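Local coordinates for protein CCR4-not transcription complex subunit 1 (Chaetomium thermophilum var. thermophilum DSM 1495, PDB 6H3Z) that probably serves as the scaffold subunit of the CCR4-NOT complex, which shortens mRNA poly(A) tails and is thought to repress transcription, this piece being a MIF4G-like domain, at residues Q38-A43 and T100-S105; Y84-I89 and H108-I113; A202-I207 and R218-V223. All blocks are in the same frame, centred on the assembly; numbering follows the deposited sequence.

Contact 1 (Q38-A43 and T100-S105). With NA (sodium ion), chain C.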
loop_
_atom_site.group_PDB
_atom_site.type_symbol
_atom_site.label_atom_id
_atom_site.label_comp_id
_atom_site.label_asym_id
_atom_site.label_seq_id
_atom_site.Cartn_x
_atom_site.Cartn_y
_atom_site.Cartn_z
ATOM N N GLN A 38 -9.877 -11.079 -11.852
ATOM C CA GLN A 38 -11.093 -11.534 -11.167
ATOM C C GLN A 38 -11.272 -10.880 -9.818
ATOM O O GLN A 38 -12.404 -10.584 -9.439
ATOM C CB GLN A 38 -11.055 -13.052 -10.962
ATOM C CG GLN A 38 -11.572 -13.858 -12.140
ATOM C CD GLN A 38 -11.142 -15.300 -12.049
ATOM O OE1 GLN A 38 -11.382 -16.000 -11.058
ATOM N NE2 GLN A 38 -10.504 -15.783 -13.095
ATOM N N LEU A 39 -10.163 -10.705 -9.070
ATOM C CA LEU A 39 -10.162 -10.098 -7.739
ATOM C C LEU A 39 -10.540 -8.636 -7.858
ATOM O O LEU A 39 -11.384 -8.157 -7.106
ATOM C CB LEU A 39 -8.780 -10.255 -7.067
ATOM C CG LEU A 39 -8.606 -9.706 -5.650
ATOM C CD1 LEU A 39 -9.692 -10.204 -4.722
ATOM C CD2 LEU A 39 -7.248 -10.095 -5.094
ATOM N N THR A 40 -9.930 -7.941 -8.836
ATOM C CA THR A 40 -10.167 -6.536 -9.142
ATOM C C THR A 40 -11.660 -6.310 -9.360
ATOM O O THR A 40 -12.233 -5.386 -8.785
ATOM C CB THR A 40 -9.288 -6.158 -10.326
ATOM O OG1 THR A 40 -7.936 -6.272 -9.894
ATOM C CG2 THR A 40 -9.537 -4.758 -10.829
ATOM N N ALA A 41 -12.289 -7.209 -10.130
ATOM C CA ALA A 41 -13.706 -7.185 -10.447
ATOM C C ALA A 41 -14.575 -7.456 -9.208
ATOM O O ALA A 41 -15.432 -6.629 -8.863
ATOM C CB ALA A 41 -13.985 -8.210 -11.529
ATOM N N ALA A 42 -14.318 -8.604 -8.536
ATOM C CA ALA A 42 -15.041 -9.094 -7.366
ATOM C C ALA A 42 -15.018 -8.157 -6.169
ATOM O O ALA A 42 -16.034 -8.025 -5.494
ATOM C CB ALA A 42 -14.521 -10.462 -6.963
ATOM N N ALA A 43 -13.856 -7.546 -5.878
ATOM C CA ALA A 43 -13.681 -6.625 -4.759
ATOM C C ALA A 43 -14.391 -5.319 -5.047
ATOM O O ALA A 43 -14.925 -4.698 -4.127
ATOM C CB ALA A 43 -12.200 -6.368 -4.510
ATOM N N THR A 100 -11.037 0.156 -0.684
ATOM C CA THR A 100 -10.489 -0.396 0.564
ATOM C C THR A 100 -10.555 -1.910 0.588
ATOM O O THR A 100 -9.596 -2.533 1.032
ATOM C CB THR A 100 -11.128 0.222 1.808
ATOM O OG1 THR A 100 -12.542 0.299 1.649
ATOM C CG2 THR A 100 -10.608 1.578 2.091
ATOM N N LEU A 101 -11.637 -2.503 0.034
ATOM C CA LEU A 101 -11.783 -3.953 -0.043
ATOM C C LEU A 101 -10.683 -4.529 -0.934
ATOM O O LEU A 101 -9.992 -5.445 -0.499
ATOM C CB LEU A 101 -13.199 -4.362 -0.515
ATOM C CG LEU A 101 -13.504 -5.867 -0.563
ATOM C CD1 LEU A 101 -13.530 -6.483 0.810
ATOM C CD2 LEU A 101 -14.797 -6.123 -1.243
ATOM N N LEU A 102 -10.472 -3.942 -2.136
ATOM C CA LEU A 102 -9.403 -4.352 -3.046
ATOM C C LEU A 102 -7.987 -4.140 -2.451
ATOM O O LEU A 102 -7.163 -5.051 -2.548
ATOM C CB LEU A 102 -9.532 -3.641 -4.389
ATOM C CG LEU A 102 -8.537 -4.016 -5.474
ATOM C CD1 LEU A 102 -8.472 -5.532 -5.675
ATOM C CD2 LEU A 102 -8.886 -3.318 -6.766
ATOM N N LEU A 103 -7.700 -2.958 -1.864
ATOM C CA LEU A 103 -6.395 -2.680 -1.256
ATOM C C LEU A 103 -6.093 -3.697 -0.138
ATOM O O LEU A 103 -5.016 -4.301 -0.138
ATOM C CB LEU A 103 -6.329 -1.249 -0.707
ATOM C CG LEU A 103 -6.378 -0.133 -1.725
ATOM C CD1 LEU A 103 -6.966 1.111 -1.114
ATOM C CD2 LEU A 103 -5.022 0.128 -2.311
ATOM N N GLU A 104 -7.071 -3.936 0.756
ATOM C CA GLU A 104 -6.935 -4.895 1.839
ATOM C C GLU A 104 -6.722 -6.327 1.336
ATOM O O GLU A 104 -5.869 -7.029 1.877
ATOM C CB GLU A 104 -8.126 -4.802 2.782
ATOM C CG GLU A 104 -8.109 -3.505 3.565
ATOM C CD GLU A 104 -9.310 -3.228 4.449
ATOM O OE1 GLU A 104 -10.025 -4.187 4.824
ATOM O OE2 GLU A 104 -9.488 -2.046 4.822
ATOM N N SER A 105 -7.465 -6.738 0.277
ATOM C CA SER A 105 -7.374 -8.061 -0.348
ATOM C C SER A 105 -6.013 -8.270 -0.984
ATOM O O SER A 105 -5.393 -9.307 -0.760
ATOM C CB SER A 105 -8.474 -8.244 -1.388
ATOM O OG SER A 105 -9.751 -8.173 -0.772
HETATM NA NA NA C . -16.451 -2.861 -2.386
#
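The side chain of Leu102 lies over the turn of helix 22-45 that runs from Leu39 to Ala43, where two antiparallel helices pack in the all-helical MIF4G-like domain of NOT1. The axes of 38-43 and 100-105 approach to 9.1 Å and make an angle of 142°. Ala43 is small enough to let the backbones close in: its CB sits 3.7 Å from Leu102 CA and also touches Leu102 CB. Leu102 has CG anti to the backbone N (chi1 -177°), which carries the branch point toward the other helix; its CD1 then rests 4.0 Å from Thr40 CA. Leu39 and Leu102 cross obliquely, Leu39 CG meeting that same CD1 methyl, while Leu39 CD1 turns to Ser105 CB at 4.1 Å. Val60 of helix 59-75 touches both Leu39 and Ser105. Near the end of helix 22-45, Ala43 O binds the sodium ion at 3.0 Å, and Ala46 O is its other protein ligand. Leu101 packs beside this site, with CD2 3.7 Å from Ala43 CA and CB 4.0 Å from the sodium. An alanine in place of Leu101 removes CG and both methyls, and would probably open a gap beside Ala43 and leave its metal-binding carbonyl less well packed. Leu101 O accepts two bonds from Ser105: N and OG reach it from opposite faces of the carbonyl plane, and OG, at 2.8 Å, stands above that plane by 40°.

Contact 2 (Y84-I89 and H108-I113)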
loop_
_atom_site.group_PDB
_atom_site.type_symbol
_atom_site.label_atom_id
_atom_site.label_comp_id
_atom_site.label_asym_id
_atom_site.label_seq_id
_atom_site.Cartn_x
_atom_site.Cartn_y
_atom_site.Cartn_z
ATOM N N TYR A 84 6.731 -13.806 -9.368
ATOM C CA TYR A 84 5.913 -13.164 -10.401
ATOM C C TYR A 84 4.617 -12.594 -9.839
ATOM O O TYR A 84 4.272 -11.447 -10.160
ATOM C CB TYR A 84 5.595 -14.148 -11.547
ATOM C CG TYR A 84 4.686 -13.565 -12.608
ATOM C CD1 TYR A 84 5.169 -12.654 -13.543
ATOM C CD2 TYR A 84 3.342 -13.932 -12.685
ATOM C CE1 TYR A 84 4.335 -12.100 -14.510
ATOM C CE2 TYR A 84 2.499 -13.393 -13.656
ATOM C CZ TYR A 84 3.001 -12.469 -14.560
ATOM O OH TYR A 84 2.192 -11.900 -15.510
ATOM N N ALA A 85 3.881 -13.421 -9.041
ATOM C CA ALA A 85 2.610 -13.050 -8.418
ATOM C C ALA A 85 2.793 -11.802 -7.555
ATOM O O ALA A 85 1.994 -10.874 -7.666
ATOM C CB ALA A 85 2.075 -14.202 -7.591
ATOM N N LEU A 86 3.903 -11.749 -6.775
ATOM C CA LEU A 86 4.265 -10.614 -5.927
ATOM C C LEU A 86 4.578 -9.368 -6.772
ATOM O O LEU A 86 4.162 -8.268 -6.396
ATOM C CB LEU A 86 5.435 -10.947 -4.986
ATOM C CG LEU A 86 5.165 -11.978 -3.901
ATOM C CD1 LEU A 86 6.423 -12.600 -3.442
ATOM C CD2 LEU A 86 4.456 -11.390 -2.728
ATOM N N GLN A 87 5.251 -9.533 -7.928
ATOM C CA GLN A 87 5.531 -8.403 -8.826
ATOM C C GLN A 87 4.220 -7.783 -9.318
ATOM O O GLN A 87 4.057 -6.567 -9.256
ATOM C CB GLN A 87 6.381 -8.839 -10.025
ATOM C CG GLN A 87 7.859 -8.959 -9.717
ATOM C CD GLN A 87 8.623 -9.633 -10.830
ATOM O OE1 GLN A 87 8.075 -10.009 -11.882
ATOM N NE2 GLN A 87 9.922 -9.799 -10.619
ATOM N N GLN A 88 3.272 -8.639 -9.749
ATOM C CA GLN A 88 1.968 -8.225 -10.259
ATOM C C GLN A 88 1.124 -7.520 -9.208
ATOM O O GLN A 88 0.609 -6.440 -9.494
ATOM C CB GLN A 88 1.219 -9.412 -10.881
ATOM C CG GLN A 88 1.964 -10.143 -11.991
ATOM C CD GLN A 88 2.483 -9.241 -13.082
ATOM O OE1 GLN A 88 3.668 -8.850 -13.101
ATOM N NE2 GLN A 88 1.629 -8.934 -14.027
ATOM N N ILE A 89 1.019 -8.096 -7.990
ATOM C CA ILE A 89 0.260 -7.524 -6.865
ATOM C C ILE A 89 0.812 -6.143 -6.509
ATOM O O ILE A 89 0.044 -5.184 -6.390
ATOM C CB ILE A 89 0.185 -8.498 -5.636
ATOM C CG1 ILE A 89 -0.620 -9.765 -6.009
ATOM C CG2 ILE A 89 -0.438 -7.809 -4.397
ATOM C CD1 ILE A 89 -0.177 -11.013 -5.355
ATOM N N HIS A 108 -3.337 -8.491 1.618
ATOM C CA HIS A 108 -3.504 -9.791 2.255
ATOM C C HIS A 108 -2.844 -10.887 1.457
ATOM O O HIS A 108 -2.155 -11.733 2.033
ATOM C CB HIS A 108 -4.976 -10.122 2.479
ATOM C CG HIS A 108 -5.216 -11.574 2.760
ATOM N ND1 HIS A 108 -4.956 -12.142 3.989
ATOM C CD2 HIS A 108 -5.606 -12.545 1.900
ATOM C CE1 HIS A 108 -5.235 -13.427 3.850
ATOM N NE2 HIS A 108 -5.661 -13.709 2.620
ATOM N N VAL A 109 -3.098 -10.909 0.146
ATOM C CA VAL A 109 -2.549 -11.921 -0.746
ATOM C C VAL A 109 -1.031 -11.790 -0.789
ATOM O O VAL A 109 -0.341 -12.801 -0.683
ATOM C CB VAL A 109 -3.220 -11.888 -2.151
ATOM C CG1 VAL A 109 -2.533 -12.835 -3.113
ATOM C CG2 VAL A 109 -4.704 -12.223 -2.065
ATOM N N LEU A 110 -0.522 -10.545 -0.871
ATOM C CA LEU A 110 0.908 -10.222 -0.924
ATOM C C LEU A 110 1.620 -10.755 0.305
ATOM O O LEU A 110 2.583 -11.501 0.166
ATOM C CB LEU A 110 1.125 -8.706 -1.065
ATOM C CG LEU A 110 2.562 -8.238 -1.257
ATOM C CD1 LEU A 110 2.887 -8.046 -2.725
ATOM C CD2 LEU A 110 2.771 -6.931 -0.581
ATOM N N GLU A 111 1.112 -10.433 1.494
ATOM C CA GLU A 111 1.700 -10.875 2.756
ATOM C C GLU A 111 1.740 -12.414 2.933
ATOM O O GLU A 111 2.670 -12.925 3.556
ATOM C CB GLU A 111 1.014 -10.194 3.946
ATOM C CG GLU A 111 1.360 -8.724 4.111
ATOM C CD GLU A 111 2.840 -8.398 4.195
ATOM O OE1 GLU A 111 3.468 -8.650 5.251
ATOM O OE2 GLU A 111 3.371 -7.889 3.182
ATOM N N THR A 112 0.759 -13.131 2.360
ATOM C CA THR A 112 0.651 -14.584 2.388
ATOM C C THR A 112 1.722 -15.212 1.487
ATOM O O THR A 112 2.430 -16.122 1.924
ATOM C CB THR A 112 -0.769 -14.994 1.951
ATOM O OG1 THR A 112 -1.717 -14.331 2.787
ATOM C CG2 THR A 112 -1.005 -16.508 1.990
ATOM N N ILE A 113 1.832 -14.724 0.238
ATOM C CA ILE A 113 2.797 -15.206 -0.754
ATOM C C ILE A 113 4.239 -14.902 -0.278
ATOM O O ILE A 113 5.118 -15.737 -0.483
ATOM C CB ILE A 113 2.456 -14.702 -2.191
ATOM C CG1 ILE A 113 1.074 -15.249 -2.619
ATOM C CG2 ILE A 113 3.511 -15.123 -3.210
ATOM C CD1 ILE A 113 0.477 -14.661 -3.861
#
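Ala85 turns its CB toward Ile113, whose CD1 lies 4.1 Å away, and so begins a seam of apolar side chains between two antiparallel helices of the MIF4G-like domain. Helices 80-93 and 100-116 follow one another in the chain and form a helical hairpin; over 84-89 and 108-113 the axes come within 9.9 Å at an angle of 154°. Ala85 also touches Ile71 of helix 59-75. Leu86 comes next and works with all three carbons of its branched end. Its CG is anti to the carbonyl carbon (chi1 -67°), and Ile113 CG2 meets this branch point at 3.6 Å as the two side chains slide past each other in opposite directions. Leu86 CD1 also faces Ile113 CG2. Leu86 CD2 goes instead to Leu110, touching its carbonyl O and lying 3.7 Å from Leu110 CD1, with the two side chains at about a right angle. One turn further on, Ile89 also packs on Leu110: its CG2 is 3.7 Å from Leu110 CD1, and the two side chains lie alongside in opposite senses. Leu110 CD1 thus touches methyls of both Leu86 and Ile89. Outside the two segments, Leu110 reaches Leu151 in a loop, Val109 leans on Ile64 and Leu67 of helix 59-75, and Ile89 on Leu36 of helix 22-45, so helices 22-45 and 59-75 help bury the seam. The CD1 end of Ile89 is shared by two partners: it meets Ile113 CD1 at 4.0 Å at a slant and, nearly square to the side chain of Val109, Val109 CG1 at 3.7 Å.

Contact 3 (A202-I207 and R218-V223)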
loop_
_atom_site.group_PDB
_atom_site.type_symbol
_atom_site.label_atom_id
_atom_site.label_comp_id
_atom_site.label_asym_id
_atom_site.label_seq_id
_atom_site.Cartn_x
_atom_site.Cartn_y
_atom_site.Cartn_z
ATOM N N ALA A 202 8.265 22.164 5.228
ATOM C CA ALA A 202 7.626 22.577 3.980
ATOM C C ALA A 202 6.249 23.196 4.249
ATOM O O ALA A 202 5.930 24.265 3.707
ATOM C CB ALA A 202 7.483 21.371 3.061
ATOM N N ALA A 203 5.457 22.526 5.126
ATOM C CA ALA A 203 4.118 22.928 5.536
ATOM C C ALA A 203 4.178 24.175 6.388
ATOM O O ALA A 203 3.355 25.064 6.193
ATOM C CB ALA A 203 3.444 21.807 6.296
ATOM N N TRP A 204 5.159 24.267 7.309
ATOM C CA TRP A 204 5.304 25.444 8.162
ATOM C C TRP A 204 5.640 26.691 7.341
ATOM O O TRP A 204 5.075 27.757 7.579
ATOM C CB TRP A 204 6.354 25.222 9.252
ATOM C CG TRP A 204 6.171 26.185 10.385
ATOM C CD1 TRP A 204 6.829 27.368 10.572
ATOM C CD2 TRP A 204 5.145 26.132 11.387
ATOM N NE1 TRP A 204 6.322 28.023 11.676
ATOM C CE2 TRP A 204 5.276 27.292 12.186
ATOM C CE3 TRP A 204 4.152 25.190 11.720
ATOM C CZ2 TRP A 204 4.437 27.546 13.280
ATOM C CZ3 TRP A 204 3.336 25.435 12.817
ATOM C CH2 TRP A 204 3.487 26.597 13.587
ATOM N N ALA A 205 6.548 26.535 6.365
ATOM C CA ALA A 205 6.983 27.581 5.455
ATOM C C ALA A 205 5.790 28.184 4.705
ATOM O O ALA A 205 5.704 29.411 4.587
ATOM C CB ALA A 205 7.993 27.014 4.469
ATOM N N TRP A 206 4.863 27.321 4.229
ATOM C CA TRP A 206 3.644 27.699 3.517
ATOM C C TRP A 206 2.710 28.496 4.440
ATOM O O TRP A 206 2.100 29.462 3.992
ATOM C CB TRP A 206 2.947 26.433 2.997
ATOM C CG TRP A 206 1.898 26.625 1.928
ATOM C CD1 TRP A 206 1.372 27.802 1.479
ATOM C CD2 TRP A 206 1.234 25.582 1.194
ATOM N NE1 TRP A 206 0.424 27.559 0.514
ATOM C CE2 TRP A 206 0.320 26.205 0.314
ATOM C CE3 TRP A 206 1.339 24.178 1.176
ATOM C CZ2 TRP A 206 -0.486 25.477 -0.574
ATOM C CZ3 TRP A 206 0.509 23.457 0.325
ATOM C CH2 TRP A 206 -0.391 24.105 -0.537
ATOM N N ILE A 207 2.622 28.108 5.725
ATOM C CA ILE A 207 1.818 28.786 6.748
ATOM C C ILE A 207 2.442 30.161 7.086
ATOM O O ILE A 207 1.707 31.118 7.322
ATOM C CB ILE A 207 1.635 27.851 7.977
ATOM C CG1 ILE A 207 0.769 26.642 7.594
ATOM C CG2 ILE A 207 1.038 28.578 9.185
ATOM C CD1 ILE A 207 0.886 25.475 8.503
ATOM N N ARG A 218 -5.764 24.460 11.463
ATOM C CA ARG A 218 -5.858 23.122 12.049
ATOM C C ARG A 218 -4.457 22.575 12.318
ATOM O O ARG A 218 -4.168 22.214 13.459
ATOM C CB ARG A 218 -6.644 22.169 11.121
ATOM C CG ARG A 218 -8.149 22.128 11.339
ATOM C CD ARG A 218 -8.583 21.162 12.435
ATOM N NE ARG A 218 -10.039 20.963 12.446
ATOM C CZ ARG A 218 -10.899 21.637 13.211
ATOM N NH1 ARG A 218 -10.464 22.570 14.051
ATOM N NH2 ARG A 218 -12.199 21.378 13.144
ATOM N N PHE A 219 -3.578 22.579 11.279
ATOM C CA PHE A 219 -2.190 22.114 11.324
ATOM C C PHE A 219 -1.347 22.900 12.315
ATOM O O PHE A 219 -0.696 22.266 13.142
ATOM C CB PHE A 219 -1.556 22.118 9.927
ATOM C CG PHE A 219 -0.174 21.517 9.842
ATOM C CD1 PHE A 219 0.002 20.139 9.838
ATOM C CD2 PHE A 219 0.947 22.326 9.720
ATOM C CE1 PHE A 219 1.279 19.585 9.748
ATOM C CE2 PHE A 219 2.221 21.773 9.619
ATOM C CZ PHE A 219 2.378 20.406 9.634
ATOM N N LYS A 220 -1.381 24.265 12.274
ATOM C CA LYS A 220 -0.644 25.130 13.227
ATOM C C LYS A 220 -0.869 24.614 14.648
ATOM O O LYS A 220 0.096 24.448 15.398
ATOM C CB LYS A 220 -1.077 26.613 13.130
ATOM C CG LYS A 220 0.044 27.541 12.684
ATOM C CD LYS A 220 -0.090 28.963 13.239
ATOM C CE LYS A 220 1.113 29.832 12.904
ATOM N NZ LYS A 220 1.207 31.037 13.772
ATOM N N ALA A 221 -2.147 24.284 14.972
ATOM C CA ALA A 221 -2.566 23.741 16.259
ATOM C C ALA A 221 -1.962 22.356 16.509
ATOM O O ALA A 221 -1.327 22.204 17.552
ATOM C CB ALA A 221 -4.081 23.696 16.356
ATOM N N LYS A 222 -2.093 21.382 15.550
ATOM C CA LYS A 222 -1.530 20.014 15.648
ATOM C C LYS A 222 -0.029 20.009 16.020
ATOM O O LYS A 222 0.410 19.179 16.823
ATOM C CB LYS A 222 -1.712 19.229 14.331
ATOM C CG LYS A 222 -3.143 19.109 13.833
ATOM C CD LYS A 222 -3.891 18.003 14.519
ATOM C CE LYS A 222 -5.228 17.768 13.877
ATOM N NZ LYS A 222 -5.905 16.599 14.482
ATOM N N VAL A 223 0.745 20.939 15.411
ATOM C CA VAL A 223 2.182 21.129 15.613
ATOM C C VAL A 223 2.419 21.640 17.027
ATOM O O VAL A 223 3.145 20.994 17.786
ATOM C CB VAL A 223 2.804 22.046 14.517
ATOM C CG1 VAL A 223 4.294 22.256 14.740
ATOM C CG2 VAL A 223 2.563 21.475 13.134
#
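Val223 N bonds to Phe219 O at 3.0 Å, the helical turn that sets the side chains of both residues toward helix 197-209. The turn also brings Val223 CG2 over one face of the Phe219 ring, 3.5 Å above its plane and displaced toward the rim. Ile207 takes the edge of the same ring, its CD1 lying near the ring plane beside Phe219 CD2, with the two side chains at about a right angle. Ala203 CB approaches the ring obliquely, 3.5 Å from Phe219 CE2. Helices 197-209 and 214-225 are the last two of the chain and pair as a helical hairpin, their axes 10.9 Å apart over these segments and inclined at 128°. Leu165 of helix 154-166 touches Ala203, and Glu177 of helix 172-183 touches Phe219. On the outer flank stands Trp204. Trp204 CG is anti to the backbone N (chi1 -160°); the six-membered ring lies against helix 214-225. Trp204 CZ3 lies 3.8 Å from Val223 CB, while Trp204 CH2 meets Lys220 CG at 3.7 Å. The lysine chain, extended beyond CG, crosses the side chain of Trp204 at about a right angle, and its methylenes supply apolar surface: Lys220 CG and CE both touch Ile207 CG2, and CE reaches Trp204 CZ2 at 4.1 Å.

From the N terminus, contact 1 joins the 38-43 turn of helix 22-45 to the start of helix 100-116 and closes a loop that holds helices 59-75 and 80-93. Contact 2 opens within that loop, at 84-89, and closes beyond it, at 108-113, so the two cross. Both use helix 100-116, at successive segments, and their centres are 13 Å apart; together they tie helices 22-45 and 80-93 to helix 100-116, with helix 59-75 touching side chains of both contacts. Contact 3 follows in series, a short hairpin of the last two helices, on the opposite side of the chain's centre, its own centre 36 Å from that of contact 1 and 38 Å from that of contact 2.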